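Local coordinates for protein GCN5-related N-acetyltransferase (Exiguobacterium sibiricum 255-15, PDB 3GY9) that binds coenzyme A and is probably an acyltransferase of the GNAT family, its natural substrate unknown, at residues L62-M68 with I79-L85. Sequence-based numbering, arbitrary orientation.
Sequences LACGGYM and IRHVYVL. With COA (coenzyme A), chain B; SO4 (sulfate ion), chain E; SO4 (sulfate ion), chain F.
Cys64 and Tyr83, and again Gly66 and Arg80, form antiparallel hydrogen-bonded pairs that join strand segments 62-68 and 79-84 of a hairpin, at an angle of 161°, with a beta bulge shifting the register between them. The extra residue at the bulge is His81, in a left-handed backbone conformation. Opposite lies Gly65, suited to the place because a beta carbon there would run into Val82 CG2. Val82 instead lays that methyl 4.0 Å from Gly65 CA. Beyond the bulge Ala63, small enough to fit beneath helix 93-105, sets CB 3.8 Å from Val84 CG2. On the other face Arg80 crosses the selenomethionine Met68, whose SE meets the edge of the guanidinium 3.5 Å from NH1, while His81 NE2 sits over one face of that group. A bend at chi3 (67°) turns the arginine so that NE gives a 2.8 Å hydrogen bond to O3 of one sulfate (chain E) and NH2 one of 3.0 Å to O3 of the other (chain F); NH1 also makes a salt bridge to Glu42. The first sulfate is gripped further by His81 N, 2.8 Å from its O1. A leucine in place of Arg80 would probably leave Glu42 without its countercharge and both sulfates more loosely held. The sulfates probably come from the crystallisation liquor, yet their binding suggests a site favourable to anions. At the far end Val84 N donates to coenzyme A O9P (3.0 Å), as in other GNAT enzymes, where the strand splayed by its bulge offers backbone groups to the pantetheine arm.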
loop_
_atom_site.group_PDB
_atom_site.type_symbol
_atom_site.label_atom_id
_atom_site.label_comp_id
_atom_site.label_asym_id
_atom_site.label_seq_id
_atom_site.Cartn_x
_atom_site.Cartn_y
_atom_site.Cartn_z
ATOM N N LEU A 62 0.763 12.965 -0.437
ATOM C CA LEU A 62 -0.694 12.798 -0.469
ATOM C C LEU A 62 -1.165 11.381 -0.094
ATOM O O LEU A 62 -2.351 11.188 0.189
ATOM C CB LEU A 62 -1.241 13.139 -1.849
ATOM C CG LEU A 62 -0.968 14.541 -2.405
ATOM C CD1 LEU A 62 -1.588 14.685 -3.753
ATOM C CD2 LEU A 62 -1.464 15.620 -1.465
ATOM N N ALA A 63 -0.239 10.420 -0.104
ATOM C CA ALA A 63 -0.564 9.021 0.156
ATOM C C ALA A 63 0.695 8.224 0.385
ATOM O O ALA A 63 1.790 8.630 -0.008
ATOM C CB ALA A 63 -1.303 8.425 -1.011
ATOM N N CYS A 64 0.515 7.079 1.034
ATOM C CA CYS A 64 1.586 6.114 1.146
ATOM C C CYS A 64 1.022 4.716 0.963
ATOM O O CYS A 64 -0.180 4.519 1.092
ATOM C CB CYS A 64 2.279 6.236 2.520
ATOM S SG CYS A 64 1.229 5.937 3.945
ATOM N N GLY A 65 1.921 3.764 0.702
ATOM C CA GLY A 65 1.522 2.354 0.627
ATOM C C GLY A 65 2.646 1.519 0.071
ATOM O O GLY A 65 3.421 1.978 -0.751
ATOM N N GLY A 66 2.702 0.264 0.494
ATOM C CA GLY A 66 3.786 -0.576 0.060
ATOM C C GLY A 66 3.484 -2.023 0.258
ATOM O O GLY A 66 2.331 -2.421 0.362
ATOM N N TYR A 67 4.545 -2.817 0.290
ATOM C CA TYR A 67 4.409 -4.262 0.439
ATOM C C TYR A 67 5.645 -4.852 1.089
ATOM O O TYR A 67 6.730 -4.261 1.082
ATOM C CB TYR A 67 4.168 -4.925 -0.932
ATOM C CG TYR A 67 5.376 -4.890 -1.821
ATOM C CD1 TYR A 67 5.614 -3.807 -2.676
ATOM C CD2 TYR A 67 6.302 -5.928 -1.810
ATOM C CE1 TYR A 67 6.748 -3.768 -3.488
ATOM C CE2 TYR A 67 7.449 -5.887 -2.611
ATOM C CZ TYR A 67 7.661 -4.797 -3.451
ATOM O OH TYR A 67 8.811 -4.784 -4.237
HETATM N N MSE A 68 5.456 -6.023 1.677
HETATM C CA MSE A 68 6.542 -6.804 2.227
HETATM C C MSE A 68 6.094 -8.259 2.351
HETATM O O MSE A 68 4.986 -8.612 1.974
HETATM C CB MSE A 68 6.994 -6.227 3.574
HETATM C CG MSE A 68 5.947 -6.263 4.663
HETATM SE SE MSE A 68 6.597 -5.628 6.384
HETATM C CE MSE A 68 7.575 -7.204 6.871
ATOM N N ILE A 79 0.281 -6.393 1.183
ATOM C CA ILE A 79 0.199 -4.978 0.884
ATOM C C ILE A 79 -0.148 -4.240 2.173
ATOM O O ILE A 79 -1.102 -4.602 2.839
ATOM C CB ILE A 79 -0.830 -4.724 -0.226
ATOM C CG1 ILE A 79 -0.321 -5.377 -1.529
ATOM C CG2 ILE A 79 -1.095 -3.229 -0.396
ATOM C CD1 ILE A 79 -1.339 -5.398 -2.659
ATOM N N ARG A 80 0.685 -3.259 2.542
ATOM C CA ARG A 80 0.605 -2.647 3.858
ATOM C C ARG A 80 0.560 -1.154 3.819
ATOM O O ARG A 80 1.172 -0.514 2.976
ATOM C CB ARG A 80 1.830 -3.031 4.678
ATOM C CG ARG A 80 2.022 -4.543 4.781
ATOM C CD ARG A 80 2.833 -4.929 6.008
ATOM N NE ARG A 80 2.126 -4.641 7.246
ATOM C CZ ARG A 80 2.673 -4.651 8.456
ATOM N NH1 ARG A 80 3.957 -4.915 8.630
ATOM N NH2 ARG A 80 1.932 -4.335 9.499
ATOM N N HIS A 81 -0.134 -0.609 4.808
ATOM C CA HIS A 81 -0.067 0.814 5.134
ATOM C C HIS A 81 -0.559 1.725 4.034
ATOM O O HIS A 81 -0.038 2.817 3.847
ATOM C CB HIS A 81 1.351 1.226 5.560
ATOM C CG HIS A 81 1.965 0.337 6.598
ATOM N ND1 HIS A 81 1.375 0.087 7.818
ATOM C CD2 HIS A 81 3.130 -0.357 6.595
ATOM C CE1 HIS A 81 2.164 -0.705 8.528
ATOM N NE2 HIS A 81 3.223 -1.008 7.793
ATOM N N VAL A 82 -1.580 1.311 3.300
ATOM C CA VAL A 82 -2.116 2.124 2.218
ATOM C C VAL A 82 -3.074 3.154 2.785
ATOM O O VAL A 82 -4.045 2.810 3.443
ATOM C CB VAL A 82 -2.884 1.246 1.208
ATOM C CG1 VAL A 82 -3.644 2.120 0.217
ATOM C CG2 VAL A 82 -1.921 0.306 0.503
ATOM N N TYR A 83 -2.781 4.420 2.531
ATOM C CA TYR A 83 -3.601 5.525 3.052
ATOM C C TYR A 83 -3.473 6.726 2.126
ATOM O O TYR A 83 -2.360 7.100 1.752
ATOM C CB TYR A 83 -3.133 5.928 4.458
ATOM C CG TYR A 83 -3.988 7.006 5.058
ATOM C CD1 TYR A 83 -5.210 6.707 5.648
ATOM C CD2 TYR A 83 -3.582 8.327 5.022
ATOM C CE1 TYR A 83 -6.008 7.706 6.192
ATOM C CE2 TYR A 83 -4.390 9.335 5.560
ATOM C CZ TYR A 83 -5.592 9.019 6.131
ATOM O OH TYR A 83 -6.400 10.002 6.673
ATOM N N VAL A 84 -4.608 7.318 1.755
ATOM C CA VAL A 84 -4.634 8.541 0.946
ATOM C C VAL A 84 -5.267 9.628 1.801
ATOM O O VAL A 84 -6.292 9.393 2.443
ATOM C CB VAL A 84 -5.492 8.355 -0.325
ATOM C CG1 VAL A 84 -5.552 9.643 -1.155
ATOM C CG2 VAL A 84 -4.923 7.222 -1.155
ATOM N N LEU A 85 -4.650 10.814 1.820
ATOM C CA LEU A 85 -5.208 11.957 2.562
ATOM C C LEU A 85 -6.640 12.193 2.132
ATOM O O LEU A 85 -6.949 12.142 0.937
ATOM C CB LEU A 85 -4.417 13.251 2.315
ATOM C CG LEU A 85 -3.074 13.468 3.007
ATOM C CD1 LEU A 85 -2.507 14.794 2.533
ATOM C CD2 LEU A 85 -3.210 13.454 4.532
HETATM N N1A COA B . -13.097 6.600 0.163
HETATM C C2A COA B . -13.033 5.232 -0.025
HETATM N N3A COA B . -12.988 4.695 -1.297
HETATM C C4A COA B . -13.002 5.526 -2.369
HETATM C C5A COA B . -13.067 6.908 -2.204
HETATM C C6A COA B . -13.114 7.446 -0.922
HETATM N N6A COA B . -13.285 8.747 -0.733
HETATM N N7A COA B . -13.071 7.463 -3.442
HETATM C C8A COA B . -13.010 6.481 -4.367
HETATM N N9A COA B . -12.977 5.277 -3.706
HETATM C C1B COA B . -12.950 3.936 -4.297
HETATM C C2B COA B . -13.969 3.786 -5.416
HETATM O O2B COA B . -14.491 2.472 -5.407
HETATM C C3B COA B . -13.156 4.021 -6.663
HETATM O O3B COA B . -13.661 3.375 -7.805
HETATM P P3B COA B . -14.296 4.294 -8.962
HETATM O O7A COA B . -14.757 3.421 -10.106
HETATM O O8A COA B . -15.447 5.051 -8.349
HETATM O O9A COA B . -13.271 5.280 -9.469
HETATM C C4B COA B . -11.821 3.434 -6.260
HETATM O O4B COA B . -11.680 3.720 -4.881
HETATM C C5B COA B . -10.647 3.985 -7.073
HETATM O O5B COA B . -10.596 5.382 -6.944
HETATM P P1A COA B . -9.236 6.187 -6.577
HETATM O O1A COA B . -8.055 5.649 -7.322
HETATM O O2A COA B . -9.568 7.621 -6.831
HETATM O O3A COA B . -9.175 5.894 -5.009
HETATM P P2A COA B . -8.481 6.770 -3.863
HETATM O O4A COA B . -7.307 7.587 -4.374
HETATM O O5A COA B . -9.531 7.494 -3.103
HETATM O O6A COA B . -7.886 5.582 -2.965
HETATM C CBP COA B . -8.437 4.472 -0.876
HETATM C CCP COA B . -8.737 4.604 -2.371
HETATM C CDP COA B . -7.019 3.937 -0.701
HETATM C CEP COA B . -9.442 3.461 -0.288
HETATM C CAP COA B . -8.560 5.851 -0.197
HETATM O OAP COA B . -9.820 6.409 -0.498
HETATM C C9P COA B . -8.414 5.734 1.295
HETATM O O9P COA B . -7.153 5.713 1.907
HETATM N N8P COA B . -9.560 5.640 1.962
HETATM C C7P COA B . -9.604 5.531 3.415
HETATM C C6P COA B . -10.750 4.626 3.870
HETATM C C5P COA B . -12.085 5.265 3.561
HETATM O O5P COA B . -12.160 6.202 2.747
HETATM N N4P COA B . -13.143 4.775 4.205
HETATM C C3P COA B . -14.497 5.082 3.800
HETATM C C2P COA B . -14.877 6.534 4.090
HETATM S S1P COA B . -14.664 7.046 5.813
HETATM S S SO4 E . -1.397 -3.215 7.366
HETATM O O1 SO4 E . -1.697 -1.923 6.740
HETATM O O2 SO4 E . -0.815 -3.029 8.690
HETATM O O3 SO4 E . -0.486 -3.974 6.524
HETATM O O4 SO4 E . -2.631 -4.002 7.487
HETATM S S SO4 F . 3.152 -2.930 12.493
HETATM O O1 SO4 F . 1.801 -2.598 12.040
HETATM O O2 SO4 F . 4.050 -1.879 12.020
HETATM O O3 SO4 F . 3.501 -4.274 12.005
HETATM O O4 SO4 F . 3.193 -2.933 13.948
#